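Local coordinates for protein 1-pyrroline-5-carboxylate dehydrogenase (Thermus thermophilus, PDB 1UZB) that probably catalyses the oxidation of the glutamate semialdehyde formed from 1-pyrroline-5-carboxylate to glutamate, as an enzyme of the aldehyde dehydrogenase family, at residues E4-T16 with W128-D140. Residues are numbered along the deposited sequence; the frame is centred on the assembly and turned at random. Where two conformers were deposited one is given.
Sequences EPFRNEPIETFQT and WVEASADVAEAID
Asp140 grips the extended chain around Glu9 with both carboxylate oxygens. OD1 takes the backbone N of Glu9 at 2.7 Å on its syn lone pair, a nearly straight bond (164°), while Asn8 ND2, also bonded to Val480 O, reaches OD2 from above the carboxylate plane, at 3.0 Å. Two waters extend the grip, one joining OD1 to Arg7 O, the other OD2 to Glu9 O. With an alanine at Asp140 the Glu9 N-H is likely to lose its acceptor and each water its link to the helix, leaving the chain here less firmly fixed. Glu9, bent at chi2 (72°), lays CG over Ala136 CB and Ile139 CD1, and its carboxylate forms salt bridges with Lys113 and Arg110. The small Ala133 and Ala136 let the chain lie close, Ile11 CD1 resting 3.9 Å from Ala133 CB. Ser132 OG, in the modelled conformer, accepts a bent bond from Glu12 N and also bonds Glu117. Phe14 is sandwiched: Glu12, its OE2 accepting Phe14 N at 2.7 Å, folds CG over one face, and Trp128 turns its CE3 edge to the other, a T-shaped pair with planes at 76°. Thus the N-terminal segment leading into helix 17-32 is laid along helix 128-149 of the aldehyde dehydrogenase fold.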
loop_
_atom_site.group_PDB
_atom_site.type_symbol
_atom_site.label_atom_id
_atom_site.label_comp_id
_atom_site.label_asym_id
_atom_site.label_seq_id
_atom_site.Cartn_x
_atom_site.Cartn_y
_atom_site.Cartn_z
ATOM N N GLU A 4 10.755 9.864 14.047
ATOM C CA GLU A 4 9.515 9.363 14.621
ATOM C C GLU A 4 8.316 10.074 14.014
ATOM O O GLU A 4 8.429 11.198 13.521
ATOM C CB GLU A 4 9.506 9.565 16.139
ATOM C CG GLU A 4 10.324 8.542 16.903
ATOM C CD GLU A 4 10.298 8.779 18.395
ATOM O OE1 GLU A 4 10.657 7.849 19.147
ATOM O OE2 GLU A 4 9.930 9.896 18.818
ATOM N N PRO A 5 7.148 9.418 14.026
ATOM C CA PRO A 5 5.947 10.040 13.468
ATOM C C PRO A 5 5.689 11.364 14.181
ATOM O O PRO A 5 5.993 11.514 15.366
ATOM C CB PRO A 5 4.858 9.011 13.762
ATOM C CG PRO A 5 5.597 7.716 13.700
ATOM C CD PRO A 5 6.878 8.031 14.445
ATOM N N PHE A 6 5.141 12.323 13.449
ATOM C CA PHE A 6 4.829 13.628 14.010
ATOM C C PHE A 6 3.881 13.531 15.197
ATOM O O PHE A 6 2.924 12.755 15.179
ATOM C CB PHE A 6 4.179 14.513 12.945
ATOM C CG PHE A 6 3.650 15.812 13.480
ATOM C CD1 PHE A 6 4.471 16.930 13.582
ATOM C CD2 PHE A 6 2.330 15.905 13.923
ATOM C CE1 PHE A 6 3.988 18.124 14.119
ATOM C CE2 PHE A 6 1.836 17.088 14.460
ATOM C CZ PHE A 6 2.664 18.200 14.560
ATOM N N ARG A 7 4.167 14.328 16.222
ATOM C CA ARG A 7 3.331 14.424 17.410
ATOM C C ARG A 7 3.335 15.899 17.783
ATOM O O ARG A 7 4.353 16.577 17.618
ATOM C CB ARG A 7 3.895 13.610 18.582
ATOM C CG ARG A 7 4.034 12.117 18.329
ATOM C CD ARG A 7 3.949 11.331 19.635
ATOM N NE ARG A 7 4.921 11.777 20.630
ATOM C CZ ARG A 7 6.228 11.541 20.564
ATOM N NH1 ARG A 7 6.732 10.857 19.548
ATOM N NH2 ARG A 7 7.032 11.990 21.519
ATOM N N ASN A 8 2.209 16.409 18.265
ATOM C CA ASN A 8 2.154 17.812 18.659
ATOM C C ASN A 8 2.930 18.059 19.948
ATOM O O ASN A 8 2.948 17.217 20.848
ATOM C CB ASN A 8 0.704 18.265 18.854
ATOM C CG ASN A 8 -0.086 18.262 17.560
ATOM O OD1 ASN A 8 -0.715 17.265 17.203
ATOM N ND2 ASN A 8 -0.047 19.379 16.845
ATOM N N GLU A 9 3.577 19.217 20.023
ATOM C CA GLU A 9 4.350 19.607 21.198
ATOM C C GLU A 9 3.363 19.906 22.322
ATOM O O GLU A 9 2.452 20.707 22.153
ATOM C CB GLU A 9 5.170 20.859 20.878
ATOM C CG GLU A 9 6.021 21.414 22.016
ATOM C CD GLU A 9 7.224 20.552 22.344
ATOM O OE1 GLU A 9 7.698 19.817 21.454
ATOM O OE2 GLU A 9 7.710 20.627 23.492
ATOM N N PRO A 10 3.522 19.253 23.484
ATOM C CA PRO A 10 2.606 19.494 24.603
ATOM C C PRO A 10 2.582 20.955 25.042
ATOM O O PRO A 10 3.621 21.605 25.109
ATOM C CB PRO A 10 3.155 18.580 25.694
ATOM C CG PRO A 10 3.702 17.429 24.913
ATOM C CD PRO A 10 4.428 18.130 23.784
ATOM N N ILE A 11 1.389 21.464 25.331
ATOM C CA ILE A 11 1.226 22.841 25.783
ATOM C C ILE A 11 1.328 22.850 27.305
ATOM O O ILE A 11 0.536 22.202 27.990
ATOM C CB ILE A 11 -0.145 23.408 25.355
ATOM C CG1 ILE A 11 -0.249 23.401 23.827
ATOM C CG2 ILE A 11 -0.320 24.827 25.886
ATOM C CD1 ILE A 11 -1.601 23.833 23.292
ATOM N N GLU A 12 2.309 23.578 27.824
ATOM C CA GLU A 12 2.531 23.659 29.262
ATOM C C GLU A 12 1.396 24.381 29.984
ATOM O O GLU A 12 0.946 25.441 29.550
ATOM C CB GLU A 12 3.862 24.364 29.535
ATOM C CG GLU A 12 4.226 24.475 31.005
ATOM C CD GLU A 12 4.283 23.128 31.701
ATOM O OE1 GLU A 12 5.104 22.275 31.296
ATOM O OE2 GLU A 12 3.504 22.924 32.654
ATOM N N THR A 13 0.945 23.797 31.092
ATOM C CA THR A 13 -0.133 24.364 31.896
ATOM C C THR A 13 0.414 25.034 33.159
ATOM O O THR A 13 -0.295 25.779 33.836
ATOM C CB THR A 13 -1.133 23.274 32.318
ATOM O OG1 THR A 13 -0.446 22.275 33.081
ATOM C CG2 THR A 13 -1.765 22.626 31.093
ATOM N N PHE A 14 1.676 24.753 33.470
ATOM C CA PHE A 14 2.346 25.319 34.640
ATOM C C PHE A 14 1.668 24.951 35.955
ATOM O O PHE A 14 1.514 25.790 36.843
ATOM C CB PHE A 14 2.438 26.843 34.517
ATOM C CG PHE A 14 3.087 27.305 33.247
ATOM C CD1 PHE A 14 2.317 27.631 32.133
ATOM C CD2 PHE A 14 4.472 27.373 33.149
ATOM C CE1 PHE A 14 2.922 28.017 30.937
ATOM C CE2 PHE A 14 5.085 27.756 31.959
ATOM C CZ PHE A 14 4.309 28.077 30.851
ATOM N N GLN A 15 1.274 23.689 36.079
ATOM C CA GLN A 15 0.619 23.214 37.290
ATOM C C GLN A 15 1.626 22.610 38.265
ATOM O O GLN A 15 1.376 22.553 39.468
ATOM C CB GLN A 15 -0.455 22.183 36.938
ATOM C CG GLN A 15 -1.551 22.724 36.030
ATOM C CD GLN A 15 -2.275 23.915 36.627
ATOM O OE1 GLN A 15 -2.939 23.801 37.658
ATOM N NE2 GLN A 15 -2.149 25.068 35.982
ATOM N N THR A 16 2.764 22.163 37.744
ATOM C CA THR A 16 3.806 21.577 38.582
ATOM C C THR A 16 4.779 22.660 39.036
ATOM O O THR A 16 4.921 23.695 38.382
ATOM C CB THR A 16 4.601 20.493 37.829
ATOM O OG1 THR A 16 5.280 21.081 36.710
ATOM C CG2 THR A 16 3.668 19.398 37.332
ATOM N N TRP A 128 0.527 33.177 30.591
ATOM C CA TRP A 128 1.423 32.030 30.474
ATOM C C TRP A 128 1.020 30.908 29.520
ATOM O O TRP A 128 1.836 30.464 28.711
ATOM C CB TRP A 128 1.687 31.447 31.860
ATOM C CG TRP A 128 2.406 32.372 32.811
ATOM C CD1 TRP A 128 2.494 33.740 32.742
ATOM C CD2 TRP A 128 3.074 31.990 34.014
ATOM N NE1 TRP A 128 3.175 34.228 33.835
ATOM C CE2 TRP A 128 3.542 33.174 34.631
ATOM C CE3 TRP A 128 3.320 30.758 34.635
ATOM C CZ2 TRP A 128 4.244 33.159 35.842
ATOM C CZ3 TRP A 128 4.019 30.744 35.840
ATOM C CH2 TRP A 128 4.471 31.938 36.428
ATOM N N VAL A 129 -0.219 30.434 29.612
ATOM C CA VAL A 129 -0.637 29.342 28.739
ATOM C C VAL A 129 -0.817 29.771 27.284
ATOM O O VAL A 129 -0.541 28.992 26.370
ATOM C CB VAL A 129 -1.917 28.652 29.270
ATOM C CG1 VAL A 129 -1.666 28.111 30.671
ATOM C CG2 VAL A 129 -3.082 29.626 29.258
ATOM N N GLU A 130 -1.280 30.998 27.056
ATOM C CA GLU A 130 -1.424 31.476 25.685
ATOM C C GLU A 130 -0.023 31.540 25.068
ATOM O O GLU A 130 0.169 31.198 23.899
ATOM C CB GLU A 130 -2.074 32.863 25.660
ATOM C CG GLU A 130 -3.573 32.886 25.973
ATOM C CD GLU A 130 -4.424 32.154 24.940
ATOM O OE1 GLU A 130 -4.037 32.114 23.751
ATOM O OE2 GLU A 130 -5.499 31.634 25.314
ATOM N N ALA A 131 0.957 31.969 25.859
ATOM C CA ALA A 131 2.330 32.051 25.377
ATOM C C ALA A 131 2.874 30.653 25.066
ATOM O O ALA A 131 3.504 30.443 24.032
ATOM C CB ALA A 131 3.214 32.743 26.414
ATOM N N SER A 132 2.623 29.697 25.955
ATOM C CA SER A 132 3.111 28.339 25.738
ATOM C C SER A 132 2.483 27.716 24.491
ATOM O O SER A 132 3.160 27.028 23.725
ATOM C CB SER A 132 2.824 27.467 26.961
ATOM O OG SER A 132 3.355 26.168 26.795
ATOM N N ALA A 133 1.193 27.956 24.278
ATOM C CA ALA A 133 0.518 27.405 23.108
ATOM C C ALA A 133 1.115 27.962 21.818
ATOM O O ALA A 133 1.247 27.248 20.826
ATOM C CB ALA A 133 -0.977 27.716 23.168
ATOM N N ASP A 134 1.478 29.241 21.848
ATOM C CA ASP A 134 2.055 29.935 20.699
ATOM C C ASP A 134 3.384 29.276 20.312
ATOM O O ASP A 134 3.575 28.859 19.169
ATOM C CB ASP A 134 2.263 31.415 21.069
ATOM C CG ASP A 134 2.611 32.296 19.879
ATOM O OD1 ASP A 134 3.444 31.891 19.043
ATOM O OD2 ASP A 134 2.065 33.419 19.801
ATOM N N VAL A 135 4.300 29.167 21.268
ATOM C CA VAL A 135 5.597 28.561 20.988
ATOM C C VAL A 135 5.461 27.090 20.588
ATOM O O VAL A 135 6.178 26.612 19.698
ATOM C CB VAL A 135 6.537 28.693 22.205
ATOM C CG1 VAL A 135 7.870 28.024 21.909
ATOM C CG2 VAL A 135 6.756 30.174 22.525
ATOM N N ALA A 136 4.547 26.371 21.235
ATOM C CA ALA A 136 4.330 24.964 20.913
ATOM C C ALA A 136 3.889 24.820 19.456
ATOM O O ALA A 136 4.322 23.905 18.757
ATOM C CB ALA A 136 3.281 24.372 21.844
ATOM N N GLU A 137 3.031 25.730 18.999
ATOM C CA GLU A 137 2.549 25.705 17.622
ATOM C C GLU A 137 3.699 25.976 16.647
ATOM O O GLU A 137 3.755 25.378 15.577
ATOM C CB GLU A 137 1.444 26.745 17.425
ATOM C CG GLU A 137 0.793 26.704 16.049
ATOM C CD GLU A 137 -0.257 27.782 15.863
ATOM O OE1 GLU A 137 -1.058 28.001 16.793
ATOM O OE2 GLU A 137 -0.292 28.401 14.780
ATOM N N ALA A 138 4.603 26.883 17.012
ATOM C CA ALA A 138 5.752 27.202 16.163
ATOM C C ALA A 138 6.613 25.951 15.973
ATOM O O ALA A 138 7.032 25.635 14.861
ATOM C CB ALA A 138 6.582 28.316 16.800
ATOM N N ILE A 139 6.880 25.250 17.073
ATOM C CA ILE A 139 7.667 24.028 17.019
ATOM C C ILE A 139 6.924 23.030 16.127
ATOM O O ILE A 139 7.532 22.375 15.276
ATOM C CB ILE A 139 7.862 23.449 18.438
ATOM C CG1 ILE A 139 8.736 24.400 19.264
ATOM C CG2 ILE A 139 8.503 22.077 18.362
ATOM C CD1 ILE A 139 8.707 24.125 20.754
ATOM N N ASP A 140 5.605 22.940 16.303
ATOM C CA ASP A 140 4.796 22.030 15.491
ATOM C C ASP A 140 4.932 22.321 13.998
ATOM O O ASP A 140 5.059 21.396 13.197
ATOM C CB ASP A 140 3.309 22.107 15.869
ATOM C CG ASP A 140 2.992 21.419 17.185
ATOM O OD1 ASP A 140 3.860 20.697 17.723
ATOM O OD2 ASP A 140 1.854 21.593 17.678
HETATM O O HOH W 1 5.814 18.857 17.180
HETATM O O HOH W 2 0.964 21.964 20.234
#